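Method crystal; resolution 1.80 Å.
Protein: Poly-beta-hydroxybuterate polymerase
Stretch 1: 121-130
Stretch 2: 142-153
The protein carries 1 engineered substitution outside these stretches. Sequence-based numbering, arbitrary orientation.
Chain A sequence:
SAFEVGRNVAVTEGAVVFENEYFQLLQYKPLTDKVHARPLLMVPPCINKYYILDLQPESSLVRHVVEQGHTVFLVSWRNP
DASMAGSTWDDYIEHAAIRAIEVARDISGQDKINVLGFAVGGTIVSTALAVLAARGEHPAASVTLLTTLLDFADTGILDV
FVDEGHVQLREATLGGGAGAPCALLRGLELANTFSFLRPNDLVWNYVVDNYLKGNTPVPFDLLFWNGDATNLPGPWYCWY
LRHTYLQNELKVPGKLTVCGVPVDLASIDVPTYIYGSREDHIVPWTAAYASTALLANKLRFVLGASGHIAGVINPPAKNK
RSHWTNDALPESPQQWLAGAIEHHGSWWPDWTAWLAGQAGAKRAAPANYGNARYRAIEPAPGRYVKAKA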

# COMPACT_ATOMS: atom_id res chain seq x y z
N GLY A 121 6.04 17.29 -20.79
CA GLY A 121 5.52 17.94 -21.98
C GLY A 121 4.01 18.13 -21.93
O GLY A 121 3.49 19.14 -22.43
N GLY A 122 3.30 17.19 -21.32
CA GLY A 122 1.86 17.33 -21.19
C GLY A 122 1.48 18.40 -20.19
O GLY A 122 0.50 19.13 -20.39
N THR A 123 2.24 18.48 -19.09
CA THR A 123 2.02 19.55 -18.12
C THR A 123 2.30 20.91 -18.76
O THR A 123 1.52 21.85 -18.62
CB THR A 123 2.92 19.34 -16.90
OG1 THR A 123 2.83 17.97 -16.47
CG2 THR A 123 2.50 20.26 -15.76
N ILE A 124 3.42 21.00 -19.49
CA ILE A 124 3.77 22.23 -20.20
C ILE A 124 2.70 22.60 -21.20
O ILE A 124 2.22 23.74 -21.24
CB ILE A 124 5.14 22.06 -20.88
CG1 ILE A 124 6.26 22.05 -19.84
CG2 ILE A 124 5.37 23.16 -21.92
CD1 ILE A 124 7.62 21.52 -20.37
N VAL A 125 2.30 21.65 -22.06
CA VAL A 125 1.40 22.06 -23.13
C VAL A 125 0.02 22.38 -22.57
O VAL A 125 -0.67 23.27 -23.09
CB VAL A 125 1.36 21.02 -24.26
CG1 VAL A 125 0.42 19.86 -23.93
CG2 VAL A 125 0.96 21.73 -25.54
N SER A 126 -0.40 21.71 -21.50
CA SER A 126 -1.69 22.04 -20.88
C SER A 126 -1.66 23.44 -20.29
O SER A 126 -2.63 24.20 -20.41
CB SER A 126 -2.05 21.01 -19.81
OG SER A 126 -2.19 19.72 -20.40
N THR A 127 -0.55 23.80 -19.63
CA THR A 127 -0.42 25.16 -19.09
C THR A 127 -0.48 26.19 -20.21
O THR A 127 -1.17 27.20 -20.10
CB THR A 127 0.88 25.28 -18.29
OG1 THR A 127 0.87 24.32 -17.23
CG2 THR A 127 1.05 26.69 -17.72
N ALA A 128 0.21 25.92 -21.32
CA ALA A 128 0.24 26.85 -22.44
C ALA A 128 -1.15 27.07 -23.02
O ALA A 128 -1.53 28.21 -23.33
CB ALA A 128 1.19 26.34 -23.53
N LEU A 129 -1.93 26.00 -23.20
CA LEU A 129 -3.27 26.17 -23.74
C LEU A 129 -4.18 26.88 -22.76
O LEU A 129 -5.04 27.67 -23.17
CB LEU A 129 -3.84 24.81 -24.15
CG LEU A 129 -3.20 24.24 -25.42
CD1 LEU A 129 -3.63 22.80 -25.62
CD2 LEU A 129 -3.57 25.08 -26.64
N ALA A 130 -3.99 26.65 -21.45
CA ALA A 130 -4.76 27.40 -20.46
C ALA A 130 -4.40 28.89 -20.49
O ALA A 130 -5.27 29.75 -20.34
CB ALA A 130 -4.55 26.81 -19.07
N SER A 142 -7.95 19.53 -30.42
CA SER A 142 -7.98 18.45 -29.45
C SER A 142 -6.61 18.37 -28.80
O SER A 142 -5.64 18.92 -29.31
CB SER A 142 -8.35 17.12 -30.12
OG SER A 142 -7.23 16.56 -30.78
N VAL A 143 -6.56 17.68 -27.66
CA VAL A 143 -5.35 17.52 -26.87
C VAL A 143 -5.21 16.05 -26.51
O VAL A 143 -6.18 15.42 -26.10
CB VAL A 143 -5.40 18.38 -25.58
CG1 VAL A 143 -4.17 18.09 -24.71
CG2 VAL A 143 -5.48 19.86 -25.94
N THR A 144 -4.00 15.52 -26.66
CA THR A 144 -3.66 14.17 -26.20
C THR A 144 -2.63 14.30 -25.09
O THR A 144 -1.54 14.83 -25.31
CB THR A 144 -3.13 13.32 -27.35
OG1 THR A 144 -4.14 13.19 -28.37
CG2 THR A 144 -2.73 11.93 -26.86
N LEU A 145 -2.97 13.80 -23.90
CA LEU A 145 -2.08 13.82 -22.75
C LEU A 145 -1.60 12.40 -22.49
O LEU A 145 -2.34 11.58 -21.95
CB LEU A 145 -2.80 14.39 -21.53
CG LEU A 145 -3.25 15.85 -21.64
CD1 LEU A 145 -3.93 16.29 -20.34
CD2 LEU A 145 -2.05 16.76 -21.97
N LEU A 146 -0.36 12.09 -22.89
CA LEU A 146 0.23 10.80 -22.62
C LEU A 146 1.00 10.87 -21.30
O LEU A 146 1.95 11.66 -21.19
CB LEU A 146 1.16 10.36 -23.75
CG LEU A 146 0.55 10.32 -25.16
CD1 LEU A 146 1.58 9.75 -26.13
CD2 LEU A 146 -0.73 9.48 -25.19
N THR A 147 0.59 10.08 -20.31
CA THR A 147 1.38 9.91 -19.09
C THR A 147 1.71 11.27 -18.46
O THR A 147 2.87 11.57 -18.15
CB THR A 147 2.64 9.11 -19.41
OG1 THR A 147 2.24 7.96 -20.16
CG2 THR A 147 3.34 8.62 -18.16
N THR A 148 0.68 12.09 -18.27
CA THR A 148 0.86 13.48 -17.86
C THR A 148 0.35 13.69 -16.44
O THR A 148 -0.76 13.28 -16.11
CB THR A 148 0.12 14.40 -18.82
OG1 THR A 148 0.71 14.30 -20.12
CG2 THR A 148 0.12 15.86 -18.33
N LEU A 149 1.15 14.35 -15.61
CA LEU A 149 0.68 14.80 -14.30
C LEU A 149 0.11 16.20 -14.43
O LEU A 149 0.79 17.12 -14.91
CB LEU A 149 1.81 14.78 -13.28
CG LEU A 149 2.30 13.39 -12.88
CD1 LEU A 149 3.60 13.49 -12.04
CD2 LEU A 149 1.20 12.64 -12.12
N LEU A 150 -1.16 16.36 -14.03
CA LEU A 150 -1.74 17.66 -13.76
C LEU A 150 -2.09 17.82 -12.28
O LEU A 150 -1.78 18.86 -11.67
CB LEU A 150 -3.01 17.87 -14.61
CG LEU A 150 -2.82 17.83 -16.13
CD1 LEU A 150 -4.16 18.06 -16.83
CD2 LEU A 150 -1.77 18.85 -16.61
N ASP A 151 -2.70 16.79 -11.70
CA ASP A 151 -2.90 16.68 -10.26
C ASP A 151 -1.77 15.83 -9.70
O ASP A 151 -1.65 14.65 -10.04
CB ASP A 151 -4.27 16.07 -9.95
CG ASP A 151 -4.60 16.02 -8.46
OD1 ASP A 151 -3.69 16.15 -7.61
OD2 ASP A 151 -5.79 15.83 -8.16
N PHE A 152 -0.92 16.43 -8.86
CA PHE A 152 0.27 15.77 -8.37
C PHE A 152 0.07 15.16 -6.99
O PHE A 152 1.05 14.79 -6.32
CB PHE A 152 1.46 16.76 -8.37
CG PHE A 152 1.95 17.14 -9.76
CD1 PHE A 152 1.17 17.92 -10.60
CD2 PHE A 152 3.20 16.74 -10.20
CE1 PHE A 152 1.61 18.27 -11.88
CE2 PHE A 152 3.66 17.09 -11.48
CZ PHE A 152 2.87 17.86 -12.31
N ALA A 153 -1.18 15.02 -6.54
CA ALA A 153 -1.43 14.42 -5.24
C ALA A 153 -0.82 13.03 -5.15
O ALA A 153 -0.83 12.27 -6.13
CB ALA A 153 -2.94 14.36 -4.96
O HOH W 1 4.00 14.75 -16.17

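The helix 121-130 packs against strand 142-146 and the loop that follows it, with the two axes 8.3 Å apart at closest approach and running nearly antiparallel, at 151°. Together the two sides bury 343 Å², and Thr123, Ser126 and Val143 cover the most.

Thr123 supplies the one direct hydrogen bond between the stretches. Its CA-to-CB bond points sideways, and with chi1 in the m well Thr123 OG1 donates to Leu149 O at 2.7 Å. Leu149 O, a backbone carbonyl in a buried loop, thus has its bond supplied by a side-chain hydroxyl of the helix. A water accepts from Leu149 N at 2.9 Å and donates a weak bond to Thr123 OG1 at 3.4 Å, so the water links Leu149 N to the same hydroxyl, though weakly on the threonine side. Threonine also carries a methyl, and Thr123 CG2 lies 4.2 Å from Phe152 CZ. On the backbone, Thr123 CA lies 4.1 Å from Leu150 CD2.

Ser126, one turn on, points toward the second stretch, yet its hydroxyl is satisfied within the helix, where OG donates to Gly122 O at 2.8 Å. So tied back, this small polar side chain can sit among leucine methyls: Ser126 OG is 3.4 Å from Leu145 CD2, and Ser126 CB is 3.9 Å from Leu150 CD2. Both leucines leave their backbones sideways, but their ends come nearer the helix.

Val143 faces the helix from the strand and meets Leu129, the contact being Val143 CG2 to Leu129 CD1 at 3.5 Å. Branched, apolar side chains suit this buried contact, which needs no polar partner.

Gly122 allows the closest approach of CA atoms, with Gly122 CA 5.2 Å from Thr148 CA. Thr148 OG1 lies 3.4 Å from Gly122 CA and donates to Leu146 O at 3.1 Å; an ideal CB on Gly122 would fall 1.9 Å from Thr148 OG1, a clash that glycine avoids.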